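Local atomic coordinates of SAG family member (Sag19) (Eimeria tenella, PDB entry 6ZZB), a protein that is a surface antigen of the apicomplexan parasite Eimeria tenella, a CAP-type protein whose molecular function is unknown. Residues Thr71-Ala75 and Ser188-Ser192; Ile100-Ala105 and Asp204-Cys208. All blocks are in the same frame, centred on the assembly; numbering follows the deposited sequence.

Interaction 1: Thr71-Ala75 and Ser188-Ser192; sequences TLAKA and SKKVS
A short parallel pairing sits beside a classic beta bulge: strand 73-74 runs the same way as the start of strand 190-196 in a sheet whose other pairings are antiparallel, just where K189 and K190 both face I211. The bulge shows in K189, at phi/psi -118/-30, whereas its successors K190 and V191 are fully extended. A73 bridges to K190 (CA-CA 4.6 Å) and K74 to V191 (CA-CA 5.2 Å); the end-to-end directions diverge by 46°, and the pairing covers just these two bridges. The hydrogen bonds follow the parallel pattern. A73 straddles K190, its N donating to K189 O (3.1 Å) and its O accepting from V191 N (2.9 Å); V191 straddles K74, its O accepting from A75 N (2.9 Å). A CA-H...O contact of 3.0 Å from K190 CA to A73 O supplements them. One water bridges T71 O and K189 O, and another links A75 O to S192 OG.

A73 and K190 share a sheet face, where A75 CB also meets K190 CB at 3.7 Å. L72, in the m,t rotamer, packs CD2 closely on S188 O (3.1 Å) and makes an apolar contact from CD1 to V191 CG1 (4.1 Å). Outside the pairing, K190 NZ forms a salt bridge with E79, and K74 NZ with E48 and E51.

Strand 190-196 continues against strand 203-211, where F210 receives L72 and V191; helix 50-61 packs on the same two side chains through I57 and L54, while V80 of helix 77-86 touches A75 and S192.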
loop_
_atom_site.group_PDB
_atom_site.type_symbol
_atom_site.label_atom_id
_atom_site.label_comp_id
_atom_site.label_asym_id
_atom_site.label_seq_id
_atom_site.Cartn_x
_atom_site.Cartn_y
_atom_site.Cartn_z
ATOM N N THR A 71 -5.792 -3.307 15.642
ATOM C CA THR A 71 -5.842 -1.967 15.010
ATOM C C THR A 71 -4.402 -1.501 14.778
ATOM O O THR A 71 -3.473 -1.947 15.441
ATOM C CB THR A 71 -6.604 -0.923 15.842
ATOM O OG1 THR A 71 -5.896 -0.897 17.079
ATOM C CG2 THR A 71 -8.081 -1.237 15.989
ATOM N N LEU A 72 -4.261 -0.643 13.784
ATOM C CA LEU A 72 -2.955 -0.022 13.498
ATOM C C LEU A 72 -2.906 1.377 14.097
ATOM O O LEU A 72 -3.923 2.070 14.128
ATOM C CB LEU A 72 -2.770 0.079 11.987
ATOM C CG LEU A 72 -2.935 -1.224 11.205
ATOM C CD1 LEU A 72 -2.605 -0.957 9.737
ATOM C CD2 LEU A 72 -2.025 -2.291 11.750
ATOM N N ALA A 73 -1.702 1.729 14.487
ATOM C CA ALA A 73 -1.364 3.099 14.914
ATOM C C ALA A 73 -0.600 3.796 13.801
ATOM O O ALA A 73 -0.084 3.137 12.884
ATOM C CB ALA A 73 -0.542 3.064 16.164
ATOM N N LYS A 74 -0.468 5.093 13.908
ATOM C CA LYS A 74 0.398 5.875 13.009
ATOM C C LYS A 74 1.852 5.468 13.194
ATOM O O LYS A 74 2.362 5.381 14.346
ATOM C CB LYS A 74 0.226 7.354 13.300
ATOM C CG LYS A 74 1.186 8.267 12.572
ATOM C CD LYS A 74 0.750 9.700 12.739
ATOM C CE LYS A 74 1.602 10.654 11.946
ATOM N NZ LYS A 74 1.192 12.045 12.265
ATOM N N ALA A 75 2.564 5.254 12.100
ATOM C CA ALA A 75 4.030 5.128 12.079
ATOM C C ALA A 75 4.603 6.514 11.801
ATOM O O ALA A 75 4.114 7.216 10.903
ATOM C CB ALA A 75 4.480 4.139 11.024
ATOM N N SER A 188 1.205 -6.322 10.180
ATOM C CA SER A 188 0.970 -4.845 10.199
ATOM C C SER A 188 0.594 -4.430 11.639
ATOM O O SER A 188 -0.404 -4.953 12.185
ATOM C CB SER A 188 -0.077 -4.428 9.169
ATOM O OG SER A 188 0.373 -4.722 7.825
ATOM N N LYS A 189 1.363 -3.529 12.267
ATOM C CA LYS A 189 1.055 -2.890 13.577
ATOM C C LYS A 189 0.912 -1.355 13.452
ATOM O O LYS A 189 0.163 -0.703 14.206
ATOM C CB LYS A 189 2.162 -3.234 14.573
ATOM C CG LYS A 189 2.414 -4.730 14.783
ATOM C CD LYS A 189 3.839 -5.042 15.211
ATOM C CE LYS A 189 4.257 -6.476 14.943
ATOM N NZ LYS A 189 4.673 -6.671 13.530
ATOM N N LYS A 190 1.634 -0.766 12.490
ATOM C CA LYS A 190 1.612 0.698 12.289
ATOM C C LYS A 190 1.590 0.974 10.793
ATOM O O LYS A 190 2.033 0.090 10.030
ATOM C CB LYS A 190 2.851 1.355 12.907
ATOM C CG LYS A 190 3.128 0.951 14.349
ATOM C CD LYS A 190 4.211 1.774 14.967
ATOM C CE LYS A 190 4.623 1.242 16.319
ATOM N NZ LYS A 190 5.398 2.257 17.044
ATOM N N VAL A 191 1.150 2.162 10.438
ATOM C CA VAL A 191 1.082 2.565 9.013
ATOM C C VAL A 191 1.367 4.049 8.872
ATOM O O VAL A 191 0.990 4.839 9.726
ATOM C CB VAL A 191 -0.263 2.146 8.405
ATOM C CG1 VAL A 191 -1.435 2.877 9.036
ATOM C CG2 VAL A 191 -0.293 2.316 6.885
ATOM N N SER A 192 2.070 4.404 7.803
ATOM C CA SER A 192 2.266 5.796 7.377
ATOM C C SER A 192 1.819 5.934 5.928
ATOM O O SER A 192 2.369 5.213 5.086
ATOM C CB SER A 192 3.700 6.191 7.532
ATOM O OG SER A 192 3.879 7.541 7.105
HETATM O O HOH W 1 -0.755 -0.862 16.834
HETATM O O HOH W 2 4.646 5.263 16.309
HETATM O O HOH W 3 2.847 8.969 9.174
#

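Interaction 2: Ile100-Ala105 and Asp204-Cys208; sequences IAVTLA and DVLFC
F207 lays one face of its ring against I100, whose CG2 stands 3.5 Å from the ring centroid and 10° off the normal, a CH-pi contact. The ring (chi1 t, chi2 72°) also meets L104 CD1, 3.9 Å from F207 CD1. Helix 97-105 passes over strand 203-211 with short-segment axes 7.5 Å apart at closest approach and N-to-C directions 141° apart, nearer antiparallel than parallel. I100, A101, L104 and A105, two adjacent pairs one helical turn apart (L104 N to I100 O 2.9 Å, A105 N to A101 O 3.0 Å), give the helix its contact stripe. The extended strand answers with alternate residues: V205 and F207 point at the helix, D204 and L206 away. Such helix-on-sheet packing is what the alpha-beta-alpha sandwich of CAP proteins is built from, and here small alanines let the backbones come close, with A101 CA 5.4 Å from F207 CA and A105 CA 5.6 Å from V205 CA. V205, chi1 t, reaches both L104 and A105: its CG1 lies 4.0 Å from L104 CB, its CG2 4.0 Å from A105 CB. A101 CB rests 3.7 Å from V205 O. Beyond the two segments, Y123 packs on both I100 and F207.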
loop_
_atom_site.group_PDB
_atom_site.type_symbol
_atom_site.label_atom_id
_atom_site.label_comp_id
_atom_site.label_asym_id
_atom_site.label_seq_id
_atom_site.Cartn_x
_atom_site.Cartn_y
_atom_site.Cartn_z
ATOM N N ILE A 100 8.473 8.195 -0.995
ATOM C CA ILE A 100 8.184 7.031 -1.859
ATOM C C ILE A 100 7.010 7.366 -2.774
ATOM O O ILE A 100 7.077 7.013 -3.970
ATOM C CB ILE A 100 7.947 5.775 -1.014
ATOM C CG1 ILE A 100 9.262 5.334 -0.382
ATOM C CG2 ILE A 100 7.320 4.667 -1.846
ATOM C CD1 ILE A 100 9.111 4.325 0.751
ATOM N N ALA A 101 5.968 8.034 -2.291
ATOM C CA ALA A 101 4.849 8.410 -3.190
ATOM C C ALA A 101 5.394 9.225 -4.369
ATOM O O ALA A 101 5.002 8.981 -5.533
ATOM C CB ALA A 101 3.785 9.170 -2.419
ATOM N N VAL A 102 6.265 10.171 -4.083
ATOM C CA VAL A 102 6.902 11.019 -5.135
ATOM C C VAL A 102 7.734 10.122 -6.061
ATOM O O VAL A 102 7.653 10.248 -7.292
ATOM C CB VAL A 102 7.715 12.153 -4.510
ATOM C CG1 VAL A 102 8.612 12.834 -5.557
ATOM C CG2 VAL A 102 6.795 13.143 -3.804
ATOM N N THR A 103 8.555 9.252 -5.506
ATOM C CA THR A 103 9.390 8.341 -6.312
ATOM C C THR A 103 8.519 7.554 -7.283
ATOM O O THR A 103 8.910 7.331 -8.452
ATOM C CB THR A 103 10.221 7.398 -5.425
ATOM O OG1 THR A 103 11.087 8.217 -4.631
ATOM C CG2 THR A 103 11.010 6.383 -6.224
ATOM N N LEU A 104 7.380 7.043 -6.836
ATOM C CA LEU A 104 6.466 6.212 -7.634
ATOM C C LEU A 104 5.729 7.051 -8.686
ATOM O O LEU A 104 5.479 6.505 -9.781
ATOM C CB LEU A 104 5.468 5.511 -6.710
ATOM C CG LEU A 104 6.075 4.459 -5.780
ATOM C CD1 LEU A 104 5.028 3.955 -4.818
ATOM C CD2 LEU A 104 6.662 3.285 -6.547
ATOM N N ALA A 105 5.341 8.283 -8.383
ATOM C CA ALA A 105 4.553 9.115 -9.330
ATOM C C ALA A 105 5.429 9.585 -10.486
ATOM O O ALA A 105 4.914 9.620 -11.632
ATOM C CB ALA A 105 3.989 10.313 -8.628
ATOM N N ASP A 204 -1.471 10.807 -9.846
ATOM C CA ASP A 204 -0.941 10.892 -8.469
ATOM C C ASP A 204 -0.880 9.473 -7.894
ATOM O O ASP A 204 -1.546 8.550 -8.381
ATOM C CB ASP A 204 -1.789 11.819 -7.609
ATOM C CG ASP A 204 -1.636 13.284 -7.946
ATOM O OD1 ASP A 204 -0.549 13.821 -7.768
ATOM O OD2 ASP A 204 -2.676 13.881 -8.412
ATOM N N VAL A 205 -0.123 9.341 -6.823
ATOM C CA VAL A 205 0.046 8.035 -6.132
ATOM C C VAL A 205 -0.194 8.210 -4.633
ATOM O O VAL A 205 0.428 9.082 -4.013
ATOM C CB VAL A 205 1.435 7.430 -6.373
ATOM C CG1 VAL A 205 1.644 6.127 -5.622
ATOM C CG2 VAL A 205 1.635 7.186 -7.869
ATOM N N LEU A 206 -1.015 7.337 -4.066
ATOM C CA LEU A 206 -1.117 7.082 -2.616
ATOM C C LEU A 206 -0.242 5.898 -2.285
ATOM O O LEU A 206 -0.401 4.825 -2.912
ATOM C CB LEU A 206 -2.569 6.806 -2.255
ATOM C CG LEU A 206 -2.817 6.279 -0.841
ATOM C CD1 LEU A 206 -2.458 7.305 0.210
ATOM C CD2 LEU A 206 -4.265 5.880 -0.693
ATOM N N PHE A 207 0.618 6.058 -1.295
ATOM C CA PHE A 207 1.463 4.975 -0.772
ATOM C C PHE A 207 1.258 4.894 0.721
ATOM O O PHE A 207 1.396 5.917 1.400
ATOM C CB PHE A 207 2.927 5.224 -1.090
ATOM C CG PHE A 207 3.842 4.147 -0.589
ATOM C CD1 PHE A 207 3.837 2.920 -1.227
ATOM C CD2 PHE A 207 4.694 4.336 0.491
ATOM C CE1 PHE A 207 4.666 1.899 -0.779
ATOM C CE2 PHE A 207 5.481 3.289 0.948
ATOM C CZ PHE A 207 5.473 2.098 0.300
ATOM N N CYS A 208 0.998 3.706 1.231
ATOM C CA CYS A 208 0.967 3.459 2.685
ATOM C C CYS A 208 2.001 2.399 3.023
ATOM O O CYS A 208 1.947 1.280 2.484
ATOM C CB CYS A 208 -0.398 3.002 3.147
ATOM S SG CYS A 208 -1.763 4.157 2.924
#

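In the fold
Strands 190-196 and 203-211 are sequential antiparallel neighbours in one sheet, and each carries one side of a contact: interaction 1 adds a parallel strand to the first, interaction 2 lays a helix over the second. Their centres are 18 Å apart, yet they touch where V191 CG2 meets C208 CB at 3.8 Å. Close by, the C193-C208 disulfide ties the two strands together covalently. Backbone hydrogen bonds between S192 and Y209, F207 and A194, and V205 and T196 continue the pairing, and T196 also packs on V102 and A105 of helix 97-105. Along the chain the segments alternate, 71-75, 100-105, 188-192, 204-208, so both contacts bring early segments onto the late hairpin.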